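Local coordinates for protein anti-sigma-I factor RsgI3 (Clostridium thermocellum, PDB 6QE7) that probably holds the sigma factor SigI3 inactive and, through its extracellular tandem PA14 domains, which bind pectin, senses plant-wall polysaccharide outside the cell, at residues D166-R171 with V186-D191; E208-H213 with W273-Q278; V222-V227 with I246-G251. All coordinates share one frame; numbering follows the deposited sequence.

Interaction 1 (D166-R171 with V186-D191); sequences DKRFTR and VGELKD
Charge and hydrogen bonding at this contact both run through R168, which reaches from the strand starting at K167 to the loop 186-191. Its CG stands anti to the carbonyl carbon and the chain bends at chi2 (-64°), so the guanidinium is laid against the loop backbone. R168 NH1 donates to G187 O at 2.8 Å, and R168 NH2 donates to E188 O at 2.9 Å along a straighter line (166°). Both carbonyls sit near the edge of the guanidinium, yet each is approached from above its own plane. Arginine suits this place because its N-H groups can serve two successive carbonyls and still pair with acids. E188, bent at chi2, brings OE1 to 2.9 Å from R168 NH1 in a salt bridge, the carboxylate turned 45° from the guanidinium. Within 166-171, R168 NE donates at 2.8 Å to OD2 of D166, just before the strand, so that three side chains form one salt-bridge network.

The apolar part belongs to V186. V186 CG1 lies over one face of the guanidinium and 3.8 Å from R168 CG, while V186 CG2 meets F169 CE2 obliquely at 4.2 Å. V186, compact and branched, is buried, touching Y158 and F194. R168 and F169 both face Y158 of strand 154-159, the pattern of a classic beta bulge at the edge of the second PA14 domain's antiparallel sheet.

Interaction 2 (E208-H213 with W273-Q278); sequences EEYTFH and WSSQRQ
An antiparallel strand pair running out into an ST motif joins strand 208-216 to strand 268-274. T211 and S274 form the hydrogen-bonded pair, T211 N to S274 O and S274 N to T211 O both at 2.9 Å, each N-H meeting its carbonyl nearly along the C=O axis. On the face of these two residues, H213 NE2 shares a hydrogen bond of 2.7 Å with S274 OG, while T211 CG2 lies over one face of the imidazole.

F212 and W273, the non-hydrogen-bonded pair, point to the opposite face, into the interior of the second PA14 domain, a beta sandwich; large rings suit that burial. Y210 lies beside the indole, planes 48° apart, with CE2 3.9 Å from W273 CE3. S275 is small enough to set CB squarely over the centre of the Y210 ring, 3.8 Å from its centroid, while the tyrosine hydroxyl bonds Y206 N.

In the turn that follows, S275 OG accepts from Q278 N at 3.0 Å and donates to E208 OE2 at 2.6 Å. That carboxylate oxygen takes the serine on its anti lone pair and R277 N on its syn one. Its twin OE1 receives both NE and NH2 of R277 in a salt bridge, lying in the guanidinium plane. Four donors fix E208 against the turn, which probably favours its ionised form.

Interaction 3 (V222-V227 with I246-G251); sequences VWINNV and IELKAG
I246, I224 and L248 give up most of the surface in this largely apolar meeting of a beta turn with the end of strand 240-248. I246 has the largest share. Its CG1 is anti to the backbone N (chi1 -176°) and the chain continues extended, which carries CD1 to the turn. I246 CD1 comes to 3.5 Å from I224 O and 3.9 Å from N225 CB. I246 CG2 lies 4.1 Å from I224 CG2, the two isoleucines crossing obliquely. A beta-branched residue suits the place because one branch can reach the turn while the other stays beside its neighbour.

The turn, I224 to V227, is of type I' and closes the hairpin of strands 219-224 and 227-232. V227 N donates to I224 O at 2.8 Å, so the carbonyl beneath the I246 methyl is already engaged. N225 and N226 occupy its two central positions with positive phi (58° and 64°), a conformation asparagine tolerates better than most. The contact packs the two sheets of the second PA14 domain face to face across the interior.

I224 sends CG2 across to the other strand, whereas its longer branch leads away. L248 crosses it at about a right angle, with CD2 4.0 Å from I224 CG2; its forked end sets both methyls near that atom, suiting a buried apolar place. F212 of strand 208-216 touches all three residues.

How the interactions relate
All three contacts lie in the second PA14 domain. Interaction 1 comes first along the chain and is complete before the others open; interaction 3 is nested inside the loop closed by interaction 2. Interactions 2 and 3 are neighbours, with centres 11 Å apart: strands 208-216 and 240-248 pair side by side, Y210 N lying 2.7 Å from I246 O, and the F212 ring packs on I224 and I246. Interaction 1 stands apart at the surface, its centre 33 Å from that of interaction 2 and 29 Å from that of interaction 3, although it and interaction 3 reach the same sheet. They sample three levels of one extracellular sensing domain: an outer loop held to an edge strand, a pairing within a sheet, and packing between the sheets.

Interaction 1 (D166-R171 with V186-D191)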
loop_
_atom_site.group_PDB
_atom_site.type_symbol
_atom_site.label_atom_id
_atom_site.label_comp_id
_atom_site.label_asym_id
_atom_site.label_seq_id
_atom_site.Cartn_x
_atom_site.Cartn_y
_atom_site.Cartn_z
ATOM N N ASP A 166 -0.063 28.786 11.424
ATOM C CA ASP A 166 0.534 28.630 12.775
ATOM C C ASP A 166 0.230 27.218 13.290
ATOM O O ASP A 166 -0.950 26.961 13.689
ATOM C CB ASP A 166 -0.034 29.673 13.741
ATOM C CG ASP A 166 0.515 29.462 15.136
ATOM O OD1 ASP A 166 1.678 29.065 15.241
ATOM O OD2 ASP A 166 -0.202 29.734 16.095
ATOM N N LYS A 167 1.208 26.313 13.281
ATOM C CA LYS A 167 0.917 24.886 13.547
ATOM C C LYS A 167 0.919 24.675 15.054
ATOM O O LYS A 167 1.821 25.075 15.668
ATOM C CB LYS A 167 1.928 23.924 12.913
ATOM C CG LYS A 167 1.599 22.446 13.125
ATOM C CD LYS A 167 2.774 21.501 12.879
ATOM C CE LYS A 167 3.140 21.423 11.413
ATOM N NZ LYS A 167 4.577 21.127 11.227
ATOM N N ARG A 168 -0.088 24.075 15.627
ATOM C CA ARG A 168 -0.177 23.994 17.091
ATOM C C ARG A 168 0.185 22.584 17.554
ATOM O O ARG A 168 0.897 22.470 18.543
ATOM C CB ARG A 168 -1.571 24.416 17.550
ATOM C CG ARG A 168 -1.877 25.874 17.284
ATOM C CD ARG A 168 -0.957 26.816 18.069
ATOM N NE ARG A 168 -1.593 28.115 17.922
ATOM C CZ ARG A 168 -2.610 28.536 18.652
ATOM N NH1 ARG A 168 -3.068 27.769 19.612
ATOM N NH2 ARG A 168 -3.171 29.700 18.408
ATOM N N PHE A 169 -0.348 21.542 16.916
ATOM C CA PHE A 169 -0.082 20.142 17.315
ATOM C C PHE A 169 -0.419 19.214 16.139
ATOM O O PHE A 169 -1.149 19.565 15.217
ATOM C CB PHE A 169 -0.802 19.767 18.622
ATOM C CG PHE A 169 -2.315 19.799 18.562
ATOM C CD1 PHE A 169 -3.019 18.694 18.130
ATOM C CD2 PHE A 169 -3.037 20.942 18.919
ATOM C CE1 PHE A 169 -4.404 18.723 18.004
ATOM C CE2 PHE A 169 -4.422 20.955 18.842
ATOM C CZ PHE A 169 -5.103 19.852 18.370
ATOM N N THR A 170 0.166 18.033 16.206
ATOM C CA THR A 170 -0.038 16.896 15.292
ATOM C C THR A 170 -0.606 15.775 16.140
ATOM O O THR A 170 -0.183 15.642 17.280
ATOM C CB THR A 170 1.286 16.418 14.666
ATOM O OG1 THR A 170 1.695 17.455 13.770
ATOM C CG2 THR A 170 1.162 15.095 13.929
ATOM N N ARG A 171 -1.533 15.031 15.578
ATOM C CA ARG A 171 -1.940 13.724 16.124
ATOM C C ARG A 171 -2.492 12.890 14.956
ATOM O O ARG A 171 -2.699 13.431 13.838
ATOM C CB ARG A 171 -3.000 13.935 17.204
ATOM C CG ARG A 171 -4.235 14.614 16.640
ATOM C CD ARG A 171 -5.246 14.924 17.695
ATOM N NE ARG A 171 -6.530 15.344 17.148
ATOM C CZ ARG A 171 -7.430 16.092 17.817
ATOM N NH1 ARG A 171 -7.117 16.551 19.013
ATOM N NH2 ARG A 171 -8.607 16.412 17.288
ATOM N N VAL A 186 -8.736 23.452 18.969
ATOM C CA VAL A 186 -7.440 24.160 19.089
ATOM C C VAL A 186 -7.733 25.302 20.064
ATOM O O VAL A 186 -8.756 25.956 19.849
ATOM C CB VAL A 186 -6.982 24.681 17.710
ATOM C CG1 VAL A 186 -5.619 25.364 17.763
ATOM C CG2 VAL A 186 -6.953 23.572 16.701
ATOM N N GLY A 187 -6.926 25.464 21.096
ATOM C CA GLY A 187 -7.065 26.571 22.064
ATOM C C GLY A 187 -6.378 27.839 21.596
ATOM O O GLY A 187 -5.646 27.820 20.583
ATOM N N GLU A 188 -6.599 28.937 22.311
ATOM C CA GLU A 188 -5.919 30.230 22.063
ATOM C C GLU A 188 -6.170 30.706 20.624
ATOM O O GLU A 188 -5.199 31.009 19.926
ATOM C CB GLU A 188 -4.393 30.167 22.262
ATOM C CG GLU A 188 -3.893 29.694 23.626
ATOM C CD GLU A 188 -3.382 28.260 23.602
ATOM O OE1 GLU A 188 -3.247 27.698 22.483
ATOM O OE2 GLU A 188 -3.103 27.709 24.685
ATOM N N LEU A 189 -7.408 30.725 20.169
ATOM C CA LEU A 189 -7.714 31.133 18.779
ATOM C C LEU A 189 -8.095 32.601 18.744
ATOM O O LEU A 189 -8.500 33.105 19.762
ATOM C CB LEU A 189 -8.871 30.287 18.254
ATOM C CG LEU A 189 -8.544 28.800 18.118
ATOM C CD1 LEU A 189 -9.795 28.025 17.763
ATOM C CD2 LEU A 189 -7.436 28.562 17.093
ATOM N N LYS A 190 -8.105 33.211 17.570
ATOM C CA LYS A 190 -8.751 34.529 17.392
ATOM C C LYS A 190 -10.027 34.299 16.581
ATOM O O LYS A 190 -9.952 33.664 15.520
ATOM C CB LYS A 190 -7.732 35.461 16.735
ATOM C CG LYS A 190 -6.430 35.690 17.498
ATOM C CD LYS A 190 -5.257 35.808 16.535
ATOM C CE LYS A 190 -4.006 36.462 17.093
ATOM N NZ LYS A 190 -3.058 35.430 17.571
ATOM N N ASP A 191 -11.169 34.711 17.072
ATOM C CA ASP A 191 -12.442 34.660 16.292
ATOM C C ASP A 191 -12.811 33.224 15.833
ATOM O O ASP A 191 -13.529 33.107 14.814
ATOM C CB ASP A 191 -12.356 35.588 15.079
ATOM C CG ASP A 191 -12.045 37.044 15.394
ATOM O OD1 ASP A 191 -12.819 37.648 16.177
ATOM O OD2 ASP A 191 -11.024 37.531 14.875
#

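Interaction 2 (E208-H213 with W273-Q278)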
loop_
_atom_site.group_PDB
_atom_site.type_symbol
_atom_site.label_atom_id
_atom_site.label_comp_id
_atom_site.label_asym_id
_atom_site.label_seq_id
_atom_site.Cartn_x
_atom_site.Cartn_y
_atom_site.Cartn_z
ATOM N N GLU A 208 -13.795 0.973 -9.326
ATOM C CA GLU A 208 -14.838 1.762 -10.035
ATOM C C GLU A 208 -14.752 3.257 -9.680
ATOM O O GLU A 208 -13.772 3.700 -8.980
ATOM C CB GLU A 208 -16.250 1.312 -9.655
ATOM C CG GLU A 208 -16.519 1.232 -8.180
ATOM C CD GLU A 208 -17.799 0.423 -7.891
ATOM O OE1 GLU A 208 -18.082 -0.498 -8.662
ATOM O OE2 GLU A 208 -18.434 0.646 -6.840
ATOM N N GLU A 209 -15.737 4.019 -10.135
ATOM C CA GLU A 209 -15.676 5.478 -9.967
ATOM C C GLU A 209 -16.186 5.742 -8.558
ATOM O O GLU A 209 -17.298 5.331 -8.241
ATOM C CB GLU A 209 -16.411 6.239 -11.072
ATOM C CG GLU A 209 -16.265 7.739 -10.900
ATOM C CD GLU A 209 -16.841 8.597 -12.021
ATOM O OE1 GLU A 209 -18.071 8.542 -12.343
ATOM O OE2 GLU A 209 -16.046 9.379 -12.547
ATOM N N TYR A 210 -15.343 6.332 -7.714
ATOM C CA TYR A 210 -15.802 6.718 -6.372
ATOM C C TYR A 210 -16.261 8.158 -6.437
ATOM O O TYR A 210 -15.742 8.970 -7.284
ATOM C CB TYR A 210 -14.701 6.463 -5.328
ATOM C CG TYR A 210 -14.734 5.076 -4.759
ATOM C CD1 TYR A 210 -14.343 3.962 -5.505
ATOM C CD2 TYR A 210 -15.224 4.858 -3.503
ATOM C CE1 TYR A 210 -14.473 2.674 -5.009
ATOM C CE2 TYR A 210 -15.304 3.590 -2.977
ATOM C CZ TYR A 210 -14.940 2.486 -3.731
ATOM O OH TYR A 210 -15.041 1.234 -3.166
ATOM N N THR A 211 -17.067 8.506 -5.458
ATOM C CA THR A 211 -17.473 9.893 -5.167
ATOM C C THR A 211 -17.128 10.150 -3.718
ATOM O O THR A 211 -17.563 9.366 -2.849
ATOM C CB THR A 211 -18.964 10.153 -5.397
ATOM O OG1 THR A 211 -19.270 9.792 -6.730
ATOM C CG2 THR A 211 -19.363 11.606 -5.210
ATOM N N PHE A 212 -16.325 11.168 -3.481
ATOM C CA PHE A 212 -16.062 11.636 -2.097
ATOM C C PHE A 212 -16.991 12.813 -1.872
ATOM O O PHE A 212 -17.306 13.534 -2.822
ATOM C CB PHE A 212 -14.585 11.949 -1.851
ATOM C CG PHE A 212 -13.740 10.706 -1.920
ATOM C CD1 PHE A 212 -13.361 10.195 -3.150
ATOM C CD2 PHE A 212 -13.405 10.009 -0.778
ATOM C CE1 PHE A 212 -12.679 8.987 -3.236
ATOM C CE2 PHE A 212 -12.688 8.832 -0.867
ATOM C CZ PHE A 212 -12.331 8.321 -2.101
ATOM N N HIS A 213 -17.474 12.914 -0.648
ATOM C CA HIS A 213 -18.484 13.894 -0.206
ATOM C C HIS A 213 -17.918 14.555 1.039
ATOM O O HIS A 213 -17.318 13.818 1.850
ATOM C CB HIS A 213 -19.795 13.225 0.121
ATOM C CG HIS A 213 -20.320 12.278 -0.886
ATOM N ND1 HIS A 213 -21.330 12.622 -1.760
ATOM C CD2 HIS A 213 -20.047 10.955 -1.091
ATOM C CE1 HIS A 213 -21.642 11.564 -2.494
ATOM N NE2 HIS A 213 -20.878 10.515 -2.068
ATOM N N TRP A 273 -17.694 8.628 1.498
ATOM C CA TRP A 273 -17.573 8.095 0.128
ATOM C C TRP A 273 -18.816 7.289 -0.267
ATOM O O TRP A 273 -19.618 6.795 0.602
ATOM C CB TRP A 273 -16.289 7.259 -0.053
ATOM C CG TRP A 273 -16.174 6.022 0.805
ATOM C CD1 TRP A 273 -17.077 5.497 1.683
ATOM C CD2 TRP A 273 -15.031 5.160 0.881
ATOM N NE1 TRP A 273 -16.587 4.365 2.242
ATOM C CE2 TRP A 273 -15.325 4.154 1.802
ATOM C CE3 TRP A 273 -13.810 5.132 0.223
ATOM C CZ2 TRP A 273 -14.449 3.125 2.084
ATOM C CZ3 TRP A 273 -12.920 4.133 0.528
ATOM C CH2 TRP A 273 -13.231 3.158 1.453
ATOM N N SER A 274 -18.910 7.114 -1.567
ATOM C CA SER A 274 -19.972 6.313 -2.186
ATOM C C SER A 274 -19.459 5.795 -3.515
ATOM O O SER A 274 -18.553 6.453 -4.145
ATOM C CB SER A 274 -21.234 7.171 -2.329
ATOM O OG SER A 274 -21.100 8.148 -3.371
ATOM N N SER A 275 -20.104 4.761 -4.022
ATOM C CA SER A 275 -19.818 4.259 -5.383
ATOM C C SER A 275 -20.935 3.312 -5.762
ATOM O O SER A 275 -21.790 3.113 -4.916
ATOM C CB SER A 275 -18.472 3.628 -5.480
ATOM O OG SER A 275 -18.450 2.337 -4.904
ATOM N N GLN A 276 -20.911 2.752 -6.967
ATOM C CA GLN A 276 -22.064 1.922 -7.363
ATOM C C GLN A 276 -22.252 0.792 -6.336
ATOM O O GLN A 276 -23.367 0.451 -6.063
ATOM C CB GLN A 276 -21.898 1.247 -8.712
ATOM C CG GLN A 276 -22.928 0.136 -8.785
ATOM C CD GLN A 276 -23.227 -0.280 -10.184
ATOM O OE1 GLN A 276 -22.530 0.115 -11.127
ATOM N NE2 GLN A 276 -24.264 -1.099 -10.284
ATOM N N ARG A 277 -21.187 0.223 -5.775
ATOM C CA ARG A 277 -21.317 -0.889 -4.824
ATOM C C ARG A 277 -21.002 -0.443 -3.430
ATOM O O ARG A 277 -21.302 -1.224 -2.545
ATOM C CB ARG A 277 -20.355 -2.028 -5.140
ATOM C CG ARG A 277 -20.713 -2.875 -6.340
ATOM C CD ARG A 277 -19.533 -3.794 -6.739
ATOM N NE ARG A 277 -18.539 -3.157 -7.598
ATOM C CZ ARG A 277 -17.408 -3.708 -8.042
ATOM N NH1 ARG A 277 -17.097 -4.940 -7.741
ATOM N NH2 ARG A 277 -16.561 -3.018 -8.768
ATOM N N GLN A 278 -20.372 0.714 -3.238
ATOM C CA GLN A 278 -20.187 1.239 -1.865
ATOM C C GLN A 278 -21.334 2.168 -1.490
ATOM O O GLN A 278 -21.373 3.314 -2.048
ATOM C CB GLN A 278 -18.879 2.029 -1.716
ATOM C CG GLN A 278 -18.733 2.580 -0.310
ATOM C CD GLN A 278 -18.642 1.475 0.705
ATOM O OE1 GLN A 278 -17.626 0.773 0.800
ATOM N NE2 GLN A 278 -19.685 1.348 1.504
HETATM O O HOH W 1 -19.351 7.248 -7.415
HETATM O O HOH W 2 -19.124 3.420 -8.804
HETATM O O HOH W 3 -15.278 1.145 -0.558
#

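Interaction 3 (V222-V227 with I246-G251)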
loop_
_atom_site.group_PDB
_atom_site.type_symbol
_atom_site.label_atom_id
_atom_site.label_comp_id
_atom_site.label_asym_id
_atom_site.label_seq_id
_atom_site.Cartn_x
_atom_site.Cartn_y
_atom_site.Cartn_z
ATOM N N VAL A 222 -10.122 18.663 -0.913
ATOM C CA VAL A 222 -9.816 17.193 -0.940
ATOM C C VAL A 222 -9.030 16.842 -2.204
ATOM O O VAL A 222 -9.470 17.142 -3.316
ATOM C CB VAL A 222 -11.044 16.315 -0.849
ATOM C CG1 VAL A 222 -10.626 14.842 -0.863
ATOM C CG2 VAL A 222 -11.911 16.654 0.389
ATOM N N TRP A 223 -7.865 16.281 -1.977
ATOM C CA TRP A 223 -7.063 15.578 -2.990
ATOM C C TRP A 223 -7.097 14.056 -2.740
ATOM O O TRP A 223 -6.930 13.628 -1.575
ATOM C CB TRP A 223 -5.629 16.020 -2.851
ATOM C CG TRP A 223 -5.350 17.437 -3.218
ATOM C CD1 TRP A 223 -4.823 17.917 -4.382
ATOM C CD2 TRP A 223 -5.481 18.547 -2.332
ATOM N NE1 TRP A 223 -4.614 19.261 -4.274
ATOM C CE2 TRP A 223 -4.985 19.681 -3.020
ATOM C CE3 TRP A 223 -5.898 18.672 -1.024
ATOM C CZ2 TRP A 223 -4.944 20.947 -2.434
ATOM C CZ3 TRP A 223 -5.898 19.937 -0.446
ATOM C CH2 TRP A 223 -5.394 21.041 -1.133
ATOM N N ILE A 224 -7.326 13.288 -3.798
ATOM C CA ILE A 224 -7.193 11.808 -3.868
ATOM C C ILE A 224 -6.249 11.509 -5.025
ATOM O O ILE A 224 -6.429 12.092 -6.114
ATOM C CB ILE A 224 -8.544 11.093 -4.037
ATOM C CG1 ILE A 224 -9.540 11.506 -2.947
ATOM C CG2 ILE A 224 -8.354 9.568 -4.012
ATOM C CD1 ILE A 224 -9.337 10.749 -1.630
ATOM N N ASN A 225 -5.273 10.685 -4.778
ATOM C CA ASN A 225 -4.274 10.318 -5.818
ATOM C C ASN A 225 -3.592 11.594 -6.325
ATOM O O ASN A 225 -3.378 11.694 -7.529
ATOM C CB ASN A 225 -4.949 9.544 -6.950
ATOM C CG ASN A 225 -3.933 8.880 -7.867
ATOM O OD1 ASN A 225 -2.862 8.433 -7.440
ATOM N ND2 ASN A 225 -4.298 8.797 -9.133
ATOM N N ASN A 226 -3.432 12.618 -5.470
ATOM C CA ASN A 226 -2.827 13.938 -5.823
ATOM C C ASN A 226 -3.669 14.666 -6.861
ATOM O O ASN A 226 -3.102 15.454 -7.595
ATOM C CB ASN A 226 -1.399 13.760 -6.332
ATOM C CG ASN A 226 -0.659 12.914 -5.319
ATOM O OD1 ASN A 226 -0.497 13.347 -4.189
ATOM N ND2 ASN A 226 -0.352 11.672 -5.647
ATOM N N VAL A 227 -4.948 14.341 -6.993
ATOM C CA VAL A 227 -5.891 15.087 -7.862
ATOM C C VAL A 227 -6.841 15.859 -6.944
ATOM O O VAL A 227 -7.448 15.267 -6.055
ATOM C CB VAL A 227 -6.686 14.176 -8.795
ATOM C CG1 VAL A 227 -7.776 14.951 -9.517
ATOM C CG2 VAL A 227 -5.723 13.457 -9.746
ATOM N N ILE A 246 -13.540 10.199 -8.589
ATOM C CA ILE A 246 -12.249 9.678 -9.108
ATOM C C ILE A 246 -12.405 8.163 -9.310
ATOM O O ILE A 246 -13.057 7.556 -8.497
ATOM C CB ILE A 246 -11.088 10.020 -8.172
ATOM C CG1 ILE A 246 -9.739 9.556 -8.752
ATOM C CG2 ILE A 246 -11.349 9.461 -6.786
ATOM C CD1 ILE A 246 -8.535 10.276 -8.196
ATOM N N GLU A 247 -11.811 7.617 -10.364
ATOM C CA GLU A 247 -11.703 6.154 -10.631
ATOM C C GLU A 247 -10.574 5.595 -9.772
ATOM O O GLU A 247 -9.477 6.135 -9.834
ATOM C CB GLU A 247 -11.469 5.905 -12.129
ATOM C CG GLU A 247 -12.761 5.591 -12.858
ATOM C CD GLU A 247 -12.824 5.860 -14.339
ATOM O OE1 GLU A 247 -11.776 5.897 -14.971
ATOM O OE2 GLU A 247 -13.948 5.977 -14.867
ATOM N N LEU A 248 -10.845 4.595 -8.955
ATOM C CA LEU A 248 -9.816 3.958 -8.116
ATOM C C LEU A 248 -9.903 2.448 -8.274
ATOM O O LEU A 248 -10.963 1.899 -8.595
ATOM C CB LEU A 248 -10.006 4.348 -6.663
ATOM C CG LEU A 248 -10.015 5.846 -6.402
ATOM C CD1 LEU A 248 -10.530 6.133 -5.007
ATOM C CD2 LEU A 248 -8.628 6.481 -6.617
ATOM N N LYS A 249 -8.793 1.792 -8.038
ATOM C CA LYS A 249 -8.773 0.325 -8.056
ATOM C C LYS A 249 -8.782 -0.192 -6.613
ATOM O O LYS A 249 -8.051 0.323 -5.774
ATOM C CB LYS A 249 -7.561 -0.122 -8.862
ATOM C CG LYS A 249 -7.551 0.262 -10.348
ATOM C CD LYS A 249 -6.269 -0.268 -11.028
ATOM C CE LYS A 249 -6.107 0.070 -12.495
ATOM N NZ LYS A 249 -4.712 -0.202 -12.945
ATOM N N ALA A 250 -9.506 -1.264 -6.339
ATOM C CA ALA A 250 -9.370 -2.002 -5.063
ATOM C C ALA A 250 -7.977 -2.609 -5.001
ATOM O O ALA A 250 -7.398 -2.957 -6.043
ATOM C CB ALA A 250 -10.429 -3.058 -4.971
ATOM N N GLY A 251 -7.480 -2.763 -3.810
ATOM C CA GLY A 251 -6.294 -3.566 -3.545
ATOM C C GLY A 251 -5.042 -2.733 -3.520
ATOM O O GLY A 251 -3.996 -3.342 -3.553
#